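Local coordinates for protein endonuclease IV (Thermus thermophilus, PDB 3AAM) that cleaves phosphodiester bonds at apurinic or apyrimidinic sites in DNA as a metal-dependent repair endonuclease of the TIM-barrel fold, at residues A220-G225 and R264-E269. Sequence-based numbering, arbitrary orientation.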
loop_
_atom_site.group_PDB
_atom_site.type_symbol
_atom_site.label_atom_id
_atom_site.label_comp_id
_atom_site.label_asym_id
_atom_site.label_seq_id
_atom_site.Cartn_x
_atom_site.Cartn_y
_atom_site.Cartn_z
ATOM N N ALA A 220 2.206 -10.295 -9.515
ATOM C CA ALA A 220 2.610 -10.431 -10.906
ATOM C C ALA A 220 2.411 -9.081 -11.590
ATOM O O ALA A 220 1.538 -8.303 -11.196
ATOM C CB ALA A 220 1.769 -11.493 -11.604
ATOM N N HIS A 221 3.235 -8.808 -12.599
ATOM C CA HIS A 221 3.148 -7.562 -13.359
ATOM C C HIS A 221 1.783 -7.473 -14.036
ATOM O O HIS A 221 1.066 -8.471 -14.150
ATOM C CB HIS A 221 4.228 -7.517 -14.445
ATOM C CG HIS A 221 5.629 -7.555 -13.920
ATOM N ND1 HIS A 221 6.125 -6.613 -13.045
ATOM C CD2 HIS A 221 6.648 -8.412 -14.166
ATOM C CE1 HIS A 221 7.389 -6.886 -12.774
ATOM N NE2 HIS A 221 7.731 -7.975 -13.442
ATOM N N LEU A 222 1.426 -6.278 -14.492
ATOM C CA LEU A 222 0.152 -6.092 -15.171
ATOM C C LEU A 222 0.090 -6.999 -16.399
ATOM O O LEU A 222 1.066 -7.129 -17.138
ATOM C CB LEU A 222 -0.017 -4.627 -15.578
ATOM C CG LEU A 222 0.052 -3.643 -14.406
ATOM C CD1 LEU A 222 -0.064 -2.223 -14.933
ATOM C CD2 LEU A 222 -1.054 -3.940 -13.403
ATOM N N LEU A 223 -1.064 -7.632 -16.587
ATOM C CA LEU A 223 -1.316 -8.557 -17.695
ATOM C C LEU A 223 -0.504 -9.849 -17.642
ATOM O O LEU A 223 -0.613 -10.681 -18.541
ATOM C CB LEU A 223 -1.079 -7.869 -19.047
ATOM C CG LEU A 223 -2.001 -6.695 -19.400
ATOM C CD1 LEU A 223 -1.767 -6.280 -20.854
ATOM C CD2 LEU A 223 -3.453 -7.095 -19.200
ATOM N N GLN A 224 0.291 -10.037 -16.591
ATOM C CA GLN A 224 1.107 -11.243 -16.481
ATOM C C GLN A 224 0.623 -12.244 -15.434
ATOM O O GLN A 224 1.270 -13.268 -15.197
ATOM C CB GLN A 224 2.563 -10.868 -16.198
ATOM C CG GLN A 224 3.246 -10.163 -17.359
ATOM C CD GLN A 224 4.718 -9.922 -17.107
ATOM O OE1 GLN A 224 5.336 -10.605 -16.290
ATOM N NE2 GLN A 224 5.295 -8.963 -17.824
ATOM N N GLY A 225 -0.519 -11.951 -14.822
ATOM C CA GLY A 225 -1.067 -12.835 -13.810
ATOM C C GLY A 225 -2.407 -13.436 -14.188
ATOM O O GLY A 225 -2.811 -13.399 -15.348
ATOM N N ARG A 264 -0.538 3.272 -18.975
ATOM C CA ARG A 264 -0.859 4.363 -19.875
ATOM C C ARG A 264 -1.881 4.006 -20.941
ATOM O O ARG A 264 -2.692 4.848 -21.325
ATOM C CB ARG A 264 0.436 4.912 -20.477
ATOM C CG ARG A 264 1.196 5.717 -19.436
ATOM C CD ARG A 264 2.683 5.844 -19.693
ATOM N NE ARG A 264 3.293 6.584 -18.591
ATOM C CZ ARG A 264 4.597 6.771 -18.430
ATOM N NH1 ARG A 264 5.462 6.267 -19.303
ATOM N NH2 ARG A 264 5.033 7.473 -17.391
ATOM N N ALA A 265 -1.861 2.764 -21.408
ATOM C CA ALA A 265 -2.831 2.337 -22.408
ATOM C C ALA A 265 -4.202 2.354 -21.746
ATOM O O ALA A 265 -5.188 2.809 -22.327
ATOM C CB ALA A 265 -2.499 0.940 -22.901
ATOM N N TRP A 266 -4.255 1.861 -20.515
ATOM C CA TRP A 266 -5.509 1.836 -19.780
ATOM C C TRP A 266 -6.010 3.240 -19.498
ATOM O O TRP A 266 -7.189 3.525 -19.663
ATOM C CB TRP A 266 -5.346 1.082 -18.456
ATOM C CG TRP A 266 -5.163 -0.386 -18.620
ATOM C CD1 TRP A 266 -5.315 -1.113 -19.766
ATOM C CD2 TRP A 266 -4.810 -1.322 -17.596
ATOM N NE1 TRP A 266 -5.076 -2.442 -19.521
ATOM C CE2 TRP A 266 -4.765 -2.598 -18.195
ATOM C CE3 TRP A 266 -4.527 -1.206 -16.228
ATOM C CZ2 TRP A 266 -4.447 -3.754 -17.475
ATOM C CZ3 TRP A 266 -4.209 -2.359 -15.512
ATOM C CH2 TRP A 266 -4.172 -3.613 -16.139
ATOM N N LEU A 267 -5.105 4.121 -19.079
ATOM C CA LEU A 267 -5.484 5.488 -18.756
ATOM C C LEU A 267 -6.156 6.194 -19.934
ATOM O O LEU A 267 -7.052 7.014 -19.737
ATOM C CB LEU A 267 -4.255 6.275 -18.289
ATOM C CG LEU A 267 -4.517 7.602 -17.575
ATOM C CD1 LEU A 267 -5.453 7.391 -16.387
ATOM C CD2 LEU A 267 -3.190 8.183 -17.109
ATOM N N GLU A 268 -5.729 5.868 -21.153
ATOM C CA GLU A 268 -6.309 6.470 -22.356
ATOM C C GLU A 268 -7.747 6.011 -22.571
ATOM O O GLU A 268 -8.495 6.624 -23.334
ATOM C CB GLU A 268 -5.507 6.089 -23.602
ATOM C CG GLU A 268 -4.196 6.811 -23.798
ATOM C CD GLU A 268 -3.586 6.499 -25.153
ATOM O OE1 GLU A 268 -3.369 5.302 -25.447
ATOM O OE2 GLU A 268 -3.332 7.446 -25.927
ATOM N N GLU A 269 -8.121 4.925 -21.904
ATOM C CA GLU A 269 -9.461 4.360 -22.036
ATOM C C GLU A 269 -10.422 4.836 -20.952
ATOM O O GLU A 269 -11.565 4.385 -20.899
ATOM C CB GLU A 269 -9.390 2.832 -21.992
ATOM C CG GLU A 269 -8.571 2.195 -23.104
ATOM C CD GLU A 269 -8.413 0.698 -22.912
ATOM O OE1 GLU A 269 -9.440 -0.007 -22.815
ATOM O OE2 GLU A 269 -7.260 0.223 -22.852
#
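Leu222 and Trp266 face each other across backbones whose CA atoms stay 10.8 Å apart even at this nearest pair, a gap bridged by side chains alone, between a type II beta turn, His221 to Gln224, and the C-terminal part of helix 253-267. The turn is closed by a hydrogen bond from Gln224 N to His221 O (3.0 Å) and puts Leu222 and Leu223 at its two central positions. Leu223 takes the left-handed conformation (phi 67°) of the third position, more often filled by glycine, yet its side chain still reaches the indole. Trp266 suits its place because its long flat ring spans the gap: with CG anti to its carbonyl carbon (chi1 -70°), it extends from the helix and presents its six-membered half to the loop. Buried Leu222 approaches that half obliquely, CD2 4.1 Å and CD1 4.2 Å from Trp266 CZ3, so both methyls of the fork meet one corner of the ring. The more exposed Leu223 gives one methyl to the ring edge, near its plane, where its CD2 lies 3.9 Å from Trp266 CZ2. No hydrogen bond joins the two segments. In the TIM barrel, helix 253-267 follows strand 244-247 and packs outside the barrel, while the loop leaves strand 219-220 just after the manganese ligand His219; the side chain of Leu222 is about 14 Å from the bound manganese. Two turns earlier in the helix, Trp258 NE1 donates a hydrogen bond to Leu222 O. Leu231, on Leu222, and Phe235, on Trp266, extend the apolar cluster into helix 230-235.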